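Local coordinates for protein peroxinectin A (Dictyostelium discoideum, PDB 6ERC) that is a secreted heme peroxidase that uses hydrogen peroxide to oxidise phenolic donors and has iodide and thiocyanate peroxidase activity, at residues A[70-75]-A[271-276]. Numbering follows the deposited sequence.
Sequences DMFNMW and LPTTLG. With HEM (protoporphyrin IX containing Fe), chain F.
F72 meets T273 and T274 where the first turns of helix 70-80 face the last turn of helix 247-275. The backbones stay well apart: the CA atoms of F72 and T273, the nearest pair, are 8.9 Å from each other. Within the two helices, M74 N bonds to D70 O and L275 N to L271 O. G276 then leaves helical geometry with positive phi.

One ring bridges the gap. The F72 side chain extends with CG anti to the backbone N (chi1 171°), which carries the phenyl ring across to the second helix. Its outer edge meets two threonine groups, which approach from different directions. The methyl CG2 of T273 comes obliquely against the ring, 3.6 Å from F72 CE1. The hydroxyl OG1 of T274 sits at the ring edge, in plane, 3.2 Å from F72 CZ. Both hydroxyls bond back into their own helix, T273 OG1 to E269 O and T274 OG1 to Y270 O. Y270 also stacks on the F72 ring. Replacing F72 with an alanine is likely to leave a gap beside T273 and T274 and take away the ring stacked on Y270.

One residue on, N73 packs CB 3.5 Å from the heme methyl CMC, and its ND2 bonds to E353. The contact thus joins a heme-lining helix to helix 247-275 of the animal heme peroxidase fold. No hydrogen bond crosses. The C-H edge of F72 probably suits the T274 oxygen better than the ring face would, so the contact rests on buried packing.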
ATOM      1  N   ASP A  70      12.134  -6.296  -6.484  1.00 50.78           N
ATOM      2  CA  ASP A  70      11.634  -5.966  -5.155  1.00 49.95           C
ATOM      3  C   ASP A  70      11.309  -4.484  -5.044  1.00 52.44           C
ATOM      4  O   ASP A  70      10.362  -4.105  -4.345  1.00 51.85           O
ATOM      5  CB  ASP A  70      12.658  -6.362  -4.091  1.00 51.39           C
ATOM      6  CG  ASP A  70      12.860  -7.866  -3.999  1.00 54.03           C
ATOM      7  OD1 ASP A  70      11.879  -8.619  -4.196  1.00 54.83           O
ATOM      8  OD2 ASP A  70      14.003  -8.294  -3.723  1.00 52.99           O
ATOM      9  N   MET A  71      12.080  -3.631  -5.727  1.00 53.27           N
ATOM     10  CA  MET A  71      11.810  -2.198  -5.701  1.00 51.71           C
ATOM     11  C   MET A  71      10.426  -1.878  -6.248  1.00 49.94           C
ATOM     12  O   MET A  71       9.810  -0.889  -5.835  1.00 49.53           O
ATOM     13  CB  MET A  71      12.885  -1.454  -6.497  1.00 52.88           C
ATOM     14  CG  MET A  71      12.698   0.056  -6.553  1.00 51.77           C
ATOM     15  SD  MET A  71      12.715   0.840  -4.927  1.00 52.20           S
ATOM     16  CE  MET A  71      14.475   0.917  -4.609  1.00 51.29           C
ATOM     17  N   PHE A  72       9.922  -2.695  -7.177  1.00 50.81           N
ATOM     18  CA  PHE A  72       8.603  -2.448  -7.753  1.00 51.89           C
ATOM     19  C   PHE A  72       7.510  -2.546  -6.695  1.00 50.79           C
ATOM     20  O   PHE A  72       6.609  -1.701  -6.638  1.00 49.42           O
ATOM     21  CB  PHE A  72       8.334  -3.428  -8.896  1.00 53.34           C
ATOM     22  CG  PHE A  72       6.919  -3.397  -9.402  1.00 52.30           C
ATOM     23  CD1 PHE A  72       6.485  -2.376 -10.228  1.00 53.01           C
ATOM     24  CD2 PHE A  72       6.023  -4.394  -9.055  1.00 53.07           C
ATOM     25  CE1 PHE A  72       5.185  -2.345 -10.695  1.00 53.21           C
ATOM     26  CE2 PHE A  72       4.721  -4.371  -9.518  1.00 52.34           C
ATOM     27  CZ  PHE A  72       4.302  -3.345 -10.339  1.00 53.28           C
ATOM     28  N   ASN A  73       7.560  -3.579  -5.851  1.00 49.84           N
ATOM     29  CA  ASN A  73       6.538  -3.710  -4.822  1.00 50.68           C
ATOM     30  C   ASN A  73       6.818  -2.811  -3.626  1.00 48.85           C
ATOM     31  O   ASN A  73       5.887  -2.487  -2.881  1.00 48.43           O
ATOM     32  CB  ASN A  73       6.392  -5.177  -4.385  1.00 51.97           C
ATOM     33  CG  ASN A  73       7.462  -5.627  -3.412  1.00 51.46           C
ATOM     34  OD1 ASN A  73       7.515  -5.174  -2.266  1.00 50.82           O
ATOM     35  ND2 ASN A  73       8.295  -6.563  -3.850  1.00 51.79           N
ATOM     36  N   MET A  74       8.067  -2.383  -3.439  1.00 49.34           N
ATOM     37  CA  MET A  74       8.346  -1.363  -2.434  1.00 49.54           C
ATOM     38  C   MET A  74       7.672  -0.045  -2.793  1.00 48.52           C
ATOM     39  O   MET A  74       7.177   0.668  -1.912  1.00 47.87           O
ATOM     40  CB  MET A  74       9.854  -1.175  -2.280  1.00 50.36           C
ATOM     41  CG  MET A  74      10.543  -2.326  -1.568  1.00 51.56           C
ATOM     42  SD  MET A  74       9.975  -2.536   0.135  1.00 52.35           S
ATOM     43  CE  MET A  74      10.960  -3.940   0.641  1.00 51.96           C
ATOM     44  N   TRP A  75       7.632   0.296  -4.083  1.00 47.62           N
ATOM     45  CA  TRP A  75       6.902   1.491  -4.489  1.00 49.53           C
ATOM     46  C   TRP A  75       5.401   1.279  -4.371  1.00 48.54           C
ATOM     47  O   TRP A  75       4.670   2.194  -3.971  1.00 47.52           O
ATOM     48  CB  TRP A  75       7.261   1.891  -5.918  1.00 50.11           C
ATOM     49  CG  TRP A  75       6.676   3.217  -6.272  1.00 50.33           C
ATOM     50  CD1 TRP A  75       5.545   3.452  -6.996  1.00 50.36           C
ATOM     51  CD2 TRP A  75       7.180   4.499  -5.888  1.00 49.93           C
ATOM     52  NE1 TRP A  75       5.319   4.805  -7.096  1.00 49.77           N
ATOM     53  CE2 TRP A  75       6.310   5.468  -6.422  1.00 50.24           C
ATOM     54  CE3 TRP A  75       8.287   4.921  -5.147  1.00 51.35           C
ATOM     55  CZ2 TRP A  75       6.514   6.833  -6.241  1.00 52.68           C
ATOM     56  CZ3 TRP A  75       8.488   6.277  -4.970  1.00 51.32           C
ATOM     57  CH2 TRP A  75       7.605   7.217  -5.513  1.00 51.64           C
ATOM     58  N   LEU A 271       2.527   2.397 -13.060  1.00 51.89           N
ATOM     59  CA  LEU A 271       1.292   1.898 -13.646  1.00 50.35           C
ATOM     60  C   LEU A 271       1.538   1.302 -15.029  1.00 52.89           C
ATOM     61  O   LEU A 271       0.989   0.238 -15.339  1.00 53.73           O
ATOM     62  CB  LEU A 271       0.244   3.009 -13.708  1.00 51.36           C
ATOM     63  CG  LEU A 271      -0.233   3.527 -12.349  1.00 51.07           C
ATOM     64  CD1 LEU A 271      -1.193   4.692 -12.530  1.00 50.51           C
ATOM     65  CD2 LEU A 271      -0.890   2.419 -11.531  1.00 51.14           C
ATOM     66  N   PRO A 272       2.335   1.937 -15.892  1.00 57.19           N
ATOM     67  CA  PRO A 272       2.672   1.274 -17.162  1.00 57.11           C
ATOM     68  C   PRO A 272       3.293  -0.098 -16.973  1.00 57.97           C
ATOM     69  O   PRO A 272       3.120  -0.968 -17.834  1.00 59.33           O
ATOM     70  CB  PRO A 272       3.647   2.258 -17.816  1.00 56.76           C
ATOM     71  CG  PRO A 272       3.233   3.576 -17.280  1.00 55.99           C
ATOM     72  CD  PRO A 272       2.830   3.325 -15.859  1.00 55.12           C
ATOM     73  N   THR A 273       4.010  -0.320 -15.869  1.00 56.80           N
ATOM     74  CA  THR A 273       4.529  -1.654 -15.579  1.00 58.27           C
ATOM     75  C   THR A 273       3.420  -2.586 -15.103  1.00 57.31           C
ATOM     76  O   THR A 273       3.359  -3.749 -15.516  1.00 57.24           O
ATOM     77  CB  THR A 273       5.641  -1.566 -14.529  1.00 57.58           C
ATOM     78  OG1 THR A 273       6.730  -0.791 -15.048  1.00 56.99           O
ATOM     79  CG2 THR A 273       6.148  -2.955 -14.152  1.00 57.54           C
ATOM     80  N   THR A 274       2.533  -2.092 -14.237  1.00 55.91           N
ATOM     81  CA  THR A 274       1.476  -2.934 -13.686  1.00 54.69           C
ATOM     82  C   THR A 274       0.440  -3.287 -14.746  1.00 55.27           C
ATOM     83  O   THR A 274       0.029  -4.447 -14.866  1.00 54.82           O
ATOM     84  CB  THR A 274       0.805  -2.225 -12.510  1.00 52.86           C
ATOM     85  OG1 THR A 274       1.793  -1.864 -11.538  1.00 52.35           O
ATOM     86  CG2 THR A 274      -0.232  -3.127 -11.861  1.00 53.82           C
ATOM     87  N   LEU A 275       0.001  -2.296 -15.518  1.00 55.54           N
ATOM     88  CA  LEU A 275      -1.082  -2.464 -16.476  1.00 54.51           C
ATOM     89  C   LEU A 275      -0.603  -2.535 -17.919  1.00 55.35           C
ATOM     90  O   LEU A 275      -1.436  -2.610 -18.827  1.00 54.78           O
ATOM     91  CB  LEU A 275      -2.082  -1.312 -16.332  1.00 53.54           C
ATOM     92  CG  LEU A 275      -2.571  -1.018 -14.912  1.00 53.59           C
ATOM     93  CD1 LEU A 275      -3.484   0.199 -14.914  1.00 52.53           C
ATOM     94  CD2 LEU A 275      -3.286  -2.223 -14.309  1.00 52.95           C
ATOM     95  N   GLY A 276       0.707  -2.508 -18.156  1.00 56.79           N
ATOM     96  CA  GLY A 276       1.251  -2.522 -19.495  1.00 57.20           C
ATOM     97  C   GLY A 276       1.318  -1.157 -20.152  1.00 56.98           C
ATOM     98  O   GLY A 276       2.220  -0.910 -20.957  1.00 57.11           O
TER
HETATM   99  CHA HEM F 604      -2.510  -3.659   3.975  1.00 54.12           C
HETATM  100  CHB HEM F 604       1.678  -5.556   5.470  1.00 50.11           C
HETATM  101  CHC HEM F 604       3.463  -5.110   0.966  1.00 47.77           C
HETATM  102  CHD HEM F 604      -0.818  -3.438  -0.564  1.00 52.38           C
HETATM  103  C1A HEM F 604      -1.553  -4.266   4.749  1.00 52.15           C
HETATM  104  C2A HEM F 604      -1.732  -4.729   6.103  1.00 50.82           C
HETATM  105  C3A HEM F 604      -0.580  -5.258   6.524  1.00 49.41           C
HETATM  106  C4A HEM F 604       0.372  -5.140   5.442  1.00 49.80           C
HETATM  107  CMA HEM F 604      -0.288  -5.878   7.908  1.00 45.54           C
HETATM  108  CAA HEM F 604      -3.050  -4.626   6.887  1.00 51.66           C
HETATM  109  CBA HEM F 604      -3.562  -6.047   7.076  1.00 52.61           C
HETATM  110  CGA HEM F 604      -5.051  -6.031   7.303  1.00 54.79           C
HETATM  111  O1A HEM F 604      -5.801  -5.610   6.385  1.00 54.82           O
HETATM  112  O2A HEM F 604      -5.492  -6.452   8.402  1.00 54.01           O
HETATM  113  C1B HEM F 604       2.520  -5.576   4.384  1.00 49.24           C
HETATM  114  C2B HEM F 604       3.894  -6.013   4.414  1.00 47.71           C
HETATM  115  C3B HEM F 604       4.396  -5.888   3.173  1.00 48.25           C
HETATM  116  C4B HEM F 604       3.347  -5.370   2.318  1.00 49.49           C
HETATM  117  CMB HEM F 604       4.579  -6.511   5.702  1.00 43.14           C
HETATM  118  CAB HEM F 604       5.811  -6.219   2.645  1.00 47.63           C
HETATM  119  CBB HEM F 604       6.764  -6.776   3.400  1.00 48.58           C
HETATM  120  C1C HEM F 604       2.463  -4.628   0.149  1.00 47.66           C
HETATM  121  C2C HEM F 604       2.565  -4.367  -1.277  1.00 48.10           C
HETATM  122  C3C HEM F 604       1.370  -3.899  -1.699  1.00 49.54           C
HETATM  123  C4C HEM F 604       0.495  -3.857  -0.547  1.00 51.55           C
HETATM  124  CMC HEM F 604       3.867  -4.629  -2.062  1.00 45.50           C
HETATM  125  CAC HEM F 604       0.848  -3.448  -3.088  1.00 47.87           C
HETATM  126  CBC HEM F 604       1.554  -3.423  -4.220  1.00 47.73           C
HETATM  127  C1D HEM F 604      -1.630  -3.312   0.537  1.00 52.10           C
HETATM  128  C2D HEM F 604      -2.951  -2.727   0.552  1.00 51.41           C
HETATM  129  C3D HEM F 604      -3.413  -2.802   1.803  1.00 54.18           C
HETATM  130  C4D HEM F 604      -2.401  -3.415   2.627  1.00 54.05           C
HETATM  131  CMD HEM F 604      -3.677  -2.160  -0.685  1.00 49.08           C
HETATM  132  CAD HEM F 604      -4.764  -2.298   2.341  1.00 53.66           C
HETATM  133  CBD HEM F 604      -4.588  -0.794   2.532  1.00 54.33           C
HETATM  134  CGD HEM F 604      -5.381  -0.297   3.716  1.00 53.26           C
HETATM  135  O1D HEM F 604      -4.859  -0.378   4.858  1.00 51.67           O
HETATM  136  O2D HEM F 604      -6.526   0.187   3.535  1.00 51.47           O
HETATM  137  NA  HEM F 604      -0.255  -4.531   4.375  1.00 54.14           N
HETATM  138  NB  HEM F 604       2.216  -5.190   3.093  1.00 54.65           N
HETATM  139  NC  HEM F 604       1.187  -4.303   0.557  1.00 52.80           N
HETATM  140  ND  HEM F 604      -1.327  -3.719   1.820  1.00 55.15           N
HETATM  141 FE   HEM F 604       0.440  -4.393   2.458  1.00 61.91          FE